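PDB 6QBW: HTLV-2 integrase catalytic core domain from Human T-cell leukemia virus 2, which probably catalyses, as the metal-dependent core of the viral integrase, insertion of the viral DNA copy into host DNA. Local coordinates for residues Q11-H16 / N68-P73; S34-V39 / T151-H156. All coordinates share one frame; numbering follows the deposited sequence.

Both contacts reach the one mixed sheet of this RNase H-like domain, yet on opposite sides of the chain's centre, with their own centres about 19 Å apart. Each is partly buried. Contact 1 lies on inner strand 9-19, where strand pairing with 66-68 opens into a calcium site held by two aspartates, a backbone carbonyl and three waters. Contact 2 sits at strand 37-42, outermost within this chain, where the turn leading into it meets the short helix 152-156. It buries more surface, 337 against 218 Å², and replaces carboxylate-metal chemistry with a serine-histidine hydrogen bond, an arginine chain running alongside the turn's backbone and small apolar contacts. Their segments alternate along the chain.

Contact 1: residues Q11-H16 / N68-P73; sequences QGDVTH and NTDNGP. With CA (calcium ion), chain B.
Gln-11 and Asn-68 form a parallel beta bridge, their side chains on the same face of the sheet, with the methylenes Gln-11 CG and Asn-68 CB 4.3 Å apart. Asn-68 O lies 3.3 Å from Gln-11 CA in a CH...O contact and accepts the backbone hydrogen bond of Gly-12 N at 2.9 Å. At Gly-12 pairing gives way to a looser approach, with its O 3.5 Å from Thr-69 CA. Asp-13 follows with CG anti to the backbone N (chi1 -173°), which carries its carboxylate across to that of Asp-70. The two carboxylate planes stand 84° apart, and one oxygen of each, Asp-13 OD1 and Asp-70 OD2, binds the calcium ion at 2.6 Å. That shared metal explains why these two oxygens tolerate a separation of 2.9 Å. Val-14 O, at 2.8 Å from the calcium, and three waters bring the ligands to six. An Asx turn also holds Asp-70, Gly-72 N donating to OD1 from above the carboxylate plane. The pair is consistent with the first two acids of the integrase DDE motif. Strand 22-31 flanks strand 9-19 on its other edge, while helix 104-122 supplies Asn-109 to Asp-13 OD2.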
ATOM      1  N   GLN A  11      -6.903 -16.967 -11.773  1.00 51.29           N
ATOM      2  CA  GLN A  11      -8.131 -17.635 -11.385  1.00 51.29           C
ATOM      3  C   GLN A  11      -8.775 -16.851 -10.251  1.00 51.27           C
ATOM      4  O   GLN A  11      -8.082 -16.252  -9.425  1.00 51.03           O
ATOM      5  CB  GLN A  11      -7.849 -19.061 -10.946  1.00 51.58           C
ATOM      6  CG  GLN A  11      -7.508 -19.985 -12.097  1.00 52.02           C
ATOM      7  CD  GLN A  11      -7.169 -21.389 -11.639  1.00 52.15           C
ATOM      8  OE1 GLN A  11      -7.356 -21.737 -10.473  1.00 52.38           O
ATOM      9  NE2 GLN A  11      -6.666 -22.205 -12.560  1.00 52.15           N
ATOM     10  N   GLY A  12     -10.102 -16.850 -10.227  1.00 51.25           N
ATOM     11  CA  GLY A  12     -10.863 -16.106  -9.232  1.00 51.17           C
ATOM     12  C   GLY A  12     -12.012 -16.922  -8.682  1.00 51.15           C
ATOM     13  O   GLY A  12     -12.633 -17.698  -9.406  1.00 50.90           O
ATOM     14  N   ASP A  13     -12.284 -16.748  -7.395  1.00 51.45           N
ATOM     15  CA  ASP A  13     -13.390 -17.435  -6.742  1.00 52.17           C
ATOM     16  C   ASP A  13     -13.968 -16.581  -5.622  1.00 52.01           C
ATOM     17  O   ASP A  13     -13.279 -15.739  -5.054  1.00 52.05           O
ATOM     18  CB  ASP A  13     -12.910 -18.777  -6.181  1.00 52.49           C
ATOM     19  CG  ASP A  13     -14.047 -19.631  -5.625  1.00 53.16           C
ATOM     20  OD1 ASP A  13     -15.159 -19.651  -6.208  1.00 53.03           O
ATOM     21  OD2 ASP A  13     -13.817 -20.299  -4.598  1.00 53.93           O
ATOM     22  N   VAL A  14     -15.246 -16.780  -5.328  1.00 52.49           N
ATOM     23  CA  VAL A  14     -15.829 -16.262  -4.100  1.00 52.85           C
ATOM     24  C   VAL A  14     -16.209 -17.455  -3.230  1.00 53.23           C
ATOM     25  O   VAL A  14     -16.978 -18.325  -3.644  1.00 53.24           O
ATOM     26  CB  VAL A  14     -17.055 -15.369  -4.353  1.00 53.05           C
ATOM     27  CG1 VAL A  14     -17.592 -14.818  -3.037  1.00 53.07           C
ATOM     28  CG2 VAL A  14     -16.692 -14.235  -5.305  1.00 53.37           C
ATOM     29  N   THR A  15     -15.641 -17.494  -2.031  1.00 53.62           N
ATOM     30  CA  THR A  15     -15.893 -18.567  -1.086  1.00 54.16           C
ATOM     31  C   THR A  15     -16.351 -17.965   0.233  1.00 54.77           C
ATOM     32  O   THR A  15     -16.021 -16.825   0.553  1.00 54.26           O
ATOM     33  CB  THR A  15     -14.645 -19.461  -0.871  1.00 54.01           C
ATOM     34  OG1 THR A  15     -14.954 -20.495   0.066  1.00 54.41           O
ATOM     35  CG2 THR A  15     -13.449 -18.670  -0.347  1.00 54.06           C
ATOM     36  N   HIS A  16     -17.116 -18.744   0.988  1.00 56.07           N
ATOM     37  CA  HIS A  16     -17.629 -18.299   2.273  1.00 56.91           C
ATOM     38  C   HIS A  16     -16.631 -18.603   3.378  1.00 56.14           C
ATOM     39  O   HIS A  16     -15.917 -19.605   3.325  1.00 55.73           O
ATOM     40  CB  HIS A  16     -18.982 -18.949   2.563  1.00 58.35           C
ATOM     41  CG  HIS A  16     -20.050 -18.551   1.593  1.00 60.27           C
ATOM     42  ND1 HIS A  16     -20.789 -17.394   1.732  1.00 61.37           N
ATOM     43  CD2 HIS A  16     -20.485 -19.142   0.452  1.00 61.20           C
ATOM     44  CE1 HIS A  16     -21.642 -17.295   0.727  1.00 61.68           C
ATOM     45  NE2 HIS A  16     -21.478 -18.342  -0.064  1.00 61.75           N
ATOM     46  N   ASN A  68     -10.116 -16.823 -15.084  1.00 55.21           N
ATOM     47  CA  ASN A  68     -11.005 -17.987 -15.078  1.00 55.38           C
ATOM     48  C   ASN A  68     -11.760 -18.073 -13.753  1.00 55.44           C
ATOM     49  O   ASN A  68     -11.157 -18.018 -12.684  1.00 55.11           O
ATOM     50  CB  ASN A  68     -10.213 -19.276 -15.321  1.00 55.45           C
ATOM     51  CG  ASN A  68      -9.576 -19.323 -16.698  1.00 55.43           C
ATOM     52  OD1 ASN A  68      -8.388 -19.612 -16.835  1.00 55.39           O
ATOM     53  ND2 ASN A  68     -10.360 -19.037 -17.725  1.00 55.73           N
ATOM     54  N   THR A  69     -13.081 -18.196 -13.829  1.00 55.84           N
ATOM     55  CA  THR A  69     -13.915 -18.291 -12.635  1.00 56.20           C
ATOM     56  C   THR A  69     -14.940 -19.407 -12.782  1.00 56.53           C
ATOM     57  O   THR A  69     -15.046 -20.031 -13.832  1.00 55.74           O
ATOM     58  CB  THR A  69     -14.669 -16.973 -12.358  1.00 56.22           C
ATOM     59  OG1 THR A  69     -15.687 -16.777 -13.351  1.00 55.83           O
ATOM     60  CG2 THR A  69     -13.711 -15.784 -12.353  1.00 56.28           C
ATOM     61  N   ASP A  70     -15.679 -19.659 -11.706  1.00 57.10           N
ATOM     62  CA  ASP A  70     -16.818 -20.564 -11.753  1.00 57.57           C
ATOM     63  C   ASP A  70     -18.043 -19.790 -12.255  1.00 58.21           C
ATOM     64  O   ASP A  70     -17.933 -18.611 -12.607  1.00 57.93           O
ATOM     65  CB  ASP A  70     -17.056 -21.233 -10.380  1.00 57.50           C
ATOM     66  CG  ASP A  70     -17.314 -20.238  -9.248  1.00 57.56           C
ATOM     67  OD1 ASP A  70     -17.629 -19.062  -9.509  1.00 57.81           O
ATOM     68  OD2 ASP A  70     -17.211 -20.643  -8.073  1.00 58.09           O
ATOM     69  N   ASN A  71     -19.198 -20.454 -12.286  1.00 58.99           N
ATOM     70  CA  ASN A  71     -20.460 -19.829 -12.692  1.00 59.18           C
ATOM     71  C   ASN A  71     -21.196 -19.168 -11.531  1.00 58.82           C
ATOM     72  O   ASN A  71     -22.412 -19.003 -11.583  1.00 58.80           O
ATOM     73  CB  ASN A  71     -21.381 -20.871 -13.332  1.00 59.74           C
ATOM     74  CG  ASN A  71     -20.791 -21.465 -14.586  1.00 60.47           C
ATOM     75  OD1 ASN A  71     -19.573 -21.484 -14.759  1.00 61.02           O
ATOM     76  ND2 ASN A  71     -21.653 -21.955 -15.475  1.00 61.27           N
ATOM     77  N   GLY A  72     -20.472 -18.786 -10.485  1.00 58.88           N
ATOM     78  CA  GLY A  72     -21.086 -18.119  -9.354  1.00 59.27           C
ATOM     79  C   GLY A  72     -21.831 -16.880  -9.816  1.00 59.66           C
ATOM     80  O   GLY A  72     -21.514 -16.321 -10.874  1.00 59.76           O
ATOM     81  N   PRO A  73     -22.829 -16.440  -9.032  1.00 59.77           N
ATOM     82  CA  PRO A  73     -23.605 -15.270  -9.453  1.00 59.67           C
ATOM     83  C   PRO A  73     -22.755 -13.996  -9.583  1.00 59.55           C
ATOM     84  O   PRO A  73     -23.097 -13.106 -10.361  1.00 59.85           O
ATOM     85  CB  PRO A  73     -24.671 -15.130  -8.357  1.00 59.71           C
ATOM     86  CG  PRO A  73     -24.145 -15.882  -7.181  1.00 59.54           C
ATOM     87  CD  PRO A  73     -23.233 -16.946  -7.707  1.00 59.44           C
TER
HETATM   88 CA    CA B 301     -17.657 -20.159  -5.596  1.00 84.59          CA
HETATM   89  O   HOH W   1     -14.056 -19.763  -9.050  1.00 62.96           O
HETATM   90  O   HOH W   2     -16.109 -22.068  -5.021  1.00 72.32           O
HETATM   91  O   HOH W   3     -17.759 -18.126  -6.950  1.00 68.51           O
HETATM   92  O   HOH W   4     -19.348 -19.798  -4.061  1.00 52.46           O

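Contact 2: residues S34-V39 / T151-H156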
ATOM      1  N   SER A  34       2.668 -17.284 -10.926  1.00 50.23           N
ATOM      2  CA  SER A  34       3.427 -16.921  -9.728  1.00 50.05           C
ATOM      3  C   SER A  34       2.832 -17.501  -8.445  1.00 50.00           C
ATOM      4  O   SER A  34       3.557 -17.759  -7.484  1.00 49.74           O
ATOM      5  CB  SER A  34       3.503 -15.399  -9.600  1.00 50.39           C
ATOM      6  OG  SER A  34       2.222 -14.830  -9.379  1.00 50.29           O
ATOM      7  N   GLY A  35       1.512 -17.691  -8.430  1.00 50.10           N
ATOM      8  CA  GLY A  35       0.799 -18.108  -7.226  1.00 49.86           C
ATOM      9  C   GLY A  35       0.492 -16.945  -6.297  1.00 50.10           C
ATOM     10  O   GLY A  35      -0.022 -17.148  -5.204  1.00 50.21           O
ATOM     11  N   ALA A  36       0.795 -15.720  -6.727  1.00 50.33           N
ATOM     12  CA  ALA A  36       0.547 -14.541  -5.910  1.00 50.16           C
ATOM     13  C   ALA A  36      -0.953 -14.340  -5.760  1.00 50.33           C
ATOM     14  O   ALA A  36      -1.720 -14.604  -6.688  1.00 50.19           O
ATOM     15  CB  ALA A  36       1.189 -13.320  -6.537  1.00 50.38           C
ATOM     16  N   VAL A  37      -1.360 -13.859  -4.592  1.00 50.61           N
ATOM     17  CA  VAL A  37      -2.764 -13.848  -4.201  1.00 50.83           C
ATOM     18  C   VAL A  37      -3.220 -12.476  -3.719  1.00 50.59           C
ATOM     19  O   VAL A  37      -2.480 -11.775  -3.036  1.00 49.95           O
ATOM     20  CB  VAL A  37      -3.002 -14.849  -3.057  1.00 51.37           C
ATOM     21  CG1 VAL A  37      -4.430 -14.763  -2.546  1.00 51.90           C
ATOM     22  CG2 VAL A  37      -2.697 -16.262  -3.520  1.00 51.73           C
ATOM     23  N   SER A  38      -4.447 -12.113  -4.088  1.00 50.75           N
ATOM     24  CA  SER A  38      -5.188 -11.033  -3.439  1.00 50.85           C
ATOM     25  C   SER A  38      -6.473 -11.606  -2.844  1.00 50.83           C
ATOM     26  O   SER A  38      -7.130 -12.444  -3.467  1.00 50.17           O
ATOM     27  CB  SER A  38      -5.527  -9.929  -4.440  1.00 50.81           C
ATOM     28  OG  SER A  38      -6.254  -8.882  -3.818  1.00 50.88           O
ATOM     29  N   VAL A  39      -6.822 -11.152  -1.640  1.00 51.72           N
ATOM     30  CA  VAL A  39      -8.048 -11.583  -0.945  1.00 52.34           C
ATOM     31  C   VAL A  39      -8.764 -10.364  -0.376  1.00 52.80           C
ATOM     32  O   VAL A  39      -8.135  -9.509   0.245  1.00 52.93           O
ATOM     33  CB  VAL A  39      -7.743 -12.572   0.215  1.00 51.87           C
ATOM     34  CG1 VAL A  39      -9.001 -12.898   1.007  1.00 51.63           C
ATOM     35  CG2 VAL A  39      -7.118 -13.849  -0.320  1.00 51.81           C
ATOM     36  N   THR A 151       9.712 -16.362  -2.993  1.00 52.93           N
ATOM     37  CA  THR A 151       8.343 -16.246  -2.517  1.00 52.84           C
ATOM     38  C   THR A 151       7.434 -15.958  -3.705  1.00 52.90           C
ATOM     39  O   THR A 151       7.913 -15.633  -4.789  1.00 52.94           O
ATOM     40  CB  THR A 151       8.205 -15.092  -1.515  1.00 52.81           C
ATOM     41  OG1 THR A 151       8.542 -13.855  -2.158  1.00 52.61           O
ATOM     42  CG2 THR A 151       9.113 -15.303  -0.308  1.00 52.64           C
ATOM     43  N   ARG A 152       6.125 -16.060  -3.510  1.00 53.05           N
ATOM     44  CA  ARG A 152       5.178 -15.730  -4.574  1.00 53.57           C
ATOM     45  C   ARG A 152       5.341 -14.288  -5.052  1.00 53.61           C
ATOM     46  O   ARG A 152       5.268 -14.004  -6.253  1.00 53.70           O
ATOM     47  CB  ARG A 152       3.747 -15.911  -4.093  1.00 54.22           C
ATOM     48  CG  ARG A 152       3.314 -17.348  -3.908  1.00 54.83           C
ATOM     49  CD  ARG A 152       2.111 -17.412  -2.978  1.00 55.49           C
ATOM     50  NE  ARG A 152       1.446 -18.712  -3.025  1.00 55.97           N
ATOM     51  CZ  ARG A 152       1.914 -19.821  -2.464  1.00 56.23           C
ATOM     52  NH1 ARG A 152       3.072 -19.814  -1.799  1.00 56.29           N
ATOM     53  NH2 ARG A 152       1.218 -20.951  -2.572  1.00 56.56           N
ATOM     54  N   TRP A 153       5.548 -13.383  -4.101  1.00 53.30           N
ATOM     55  CA  TRP A 153       5.698 -11.958  -4.402  1.00 53.09           C
ATOM     56  C   TRP A 153       6.935 -11.694  -5.271  1.00 52.57           C
ATOM     57  O   TRP A 153       6.876 -10.924  -6.231  1.00 52.65           O
ATOM     58  CB  TRP A 153       5.770 -11.148  -3.102  1.00 53.10           C
ATOM     59  CG  TRP A 153       5.165  -9.799  -3.203  1.00 53.29           C
ATOM     60  CD1 TRP A 153       5.796  -8.607  -3.042  1.00 53.31           C
ATOM     61  CD2 TRP A 153       3.795  -9.494  -3.487  1.00 53.40           C
ATOM     62  NE1 TRP A 153       4.907  -7.576  -3.206  1.00 53.33           N
ATOM     63  CE2 TRP A 153       3.672  -8.094  -3.481  1.00 53.18           C
ATOM     64  CE3 TRP A 153       2.662 -10.273  -3.746  1.00 53.62           C
ATOM     65  CZ2 TRP A 153       2.464  -7.448  -3.730  1.00 53.49           C
ATOM     66  CZ3 TRP A 153       1.458  -9.634  -3.989  1.00 53.63           C
ATOM     67  CH2 TRP A 153       1.370  -8.231  -3.977  1.00 53.71           C
ATOM     68  N   GLN A 154       8.047 -12.343  -4.935  1.00 51.72           N
ATOM     69  CA  GLN A 154       9.267 -12.225  -5.723  1.00 51.60           C
ATOM     70  C   GLN A 154       9.055 -12.681  -7.167  1.00 51.45           C
ATOM     71  O   GLN A 154       9.432 -11.982  -8.104  1.00 51.72           O
ATOM     72  CB  GLN A 154      10.402 -13.026  -5.079  1.00 51.66           C
ATOM     73  CG  GLN A 154      10.978 -12.372  -3.835  1.00 51.78           C
ATOM     74  CD  GLN A 154      11.919 -13.282  -3.070  1.00 51.95           C
ATOM     75  OE1 GLN A 154      11.509 -14.311  -2.539  1.00 52.33           O
ATOM     76  NE2 GLN A 154      13.183 -12.897  -2.997  1.00 52.38           N
ATOM     77  N   ILE A 155       8.437 -13.847  -7.334  1.00 51.30           N
ATOM     78  CA  ILE A 155       8.232 -14.443  -8.654  1.00 51.11           C
ATOM     79  C   ILE A 155       7.302 -13.597  -9.510  1.00 50.75           C
ATOM     80  O   ILE A 155       7.436 -13.566 -10.733  1.00 50.62           O
ATOM     81  CB  ILE A 155       7.688 -15.887  -8.537  1.00 51.59           C
ATOM     82  CG1 ILE A 155       8.803 -16.826  -8.061  1.00 51.86           C
ATOM     83  CG2 ILE A 155       7.140 -16.392  -9.865  1.00 51.86           C
ATOM     84  CD1 ILE A 155       8.315 -18.180  -7.591  1.00 52.09           C
ATOM     85  N   HIS A 156       6.367 -12.910  -8.863  1.00 50.85           N
ATOM     86  CA  HIS A 156       5.393 -12.075  -9.560  1.00 50.62           C
ATOM     87  C   HIS A 156       5.995 -10.762 -10.079  1.00 50.38           C
ATOM     88  O   HIS A 156       5.621 -10.310 -11.160  1.00 50.09           O
ATOM     89  CB  HIS A 156       4.188 -11.780  -8.646  1.00 50.47           C
ATOM     90  CG  HIS A 156       2.961 -11.349  -9.389  1.00 50.20           C
ATOM     91  ND1 HIS A 156       2.119 -12.243 -10.016  1.00 50.07           N
ATOM     92  CD2 HIS A 156       2.443 -10.120  -9.618  1.00 49.68           C
ATOM     93  CE1 HIS A 156       1.134 -11.583 -10.599  1.00 50.02           C
ATOM     94  NE2 HIS A 156       1.308 -10.292 -10.371  1.00 49.94           N
TER
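Ser-34 OG and His-156 ND1 are hydrogen-bonded at 2.7 Å, the oxygen at the imidazole edge, near its plane. The serine hydroxyl is turned between its backbone N and carbonyl carbon (chi1 65°), where it also accepts from Ala-36 N at 3.1 Å, closing an ST turn. His-156 swings its ring toward this turn with CG anti to the backbone N (chi1 -160°), and its NE2 is bonded to Leu-61 O, so both ring nitrogens have partners and the ring rotation is set. Ala-36 CB comes obliquely to the same imidazole, 3.8 Å from ND1, and approaches Trp-153 CE3 at 4.4 Å. Arg-152 stretches out from CG to NE alongside the backbone of the turn: its CG is 3.6 Å from Ser-34 O, and NE makes a weak, bent bond to Gly-35 O at 3.1 Å, which sits at the guanidinium edge. Ile-155 adds its CG2 methyl against Ser-34 CA and CB, both at 3.8 Å. Thr-151 starts the helix as N-cap, its OG1 receiving Gln-154 N while Gln-154 OE1 takes Thr-151 N in return. A short helix opened by a capping box thus docks on the ST turn entering the edge strand of an RNase H-like integrase core.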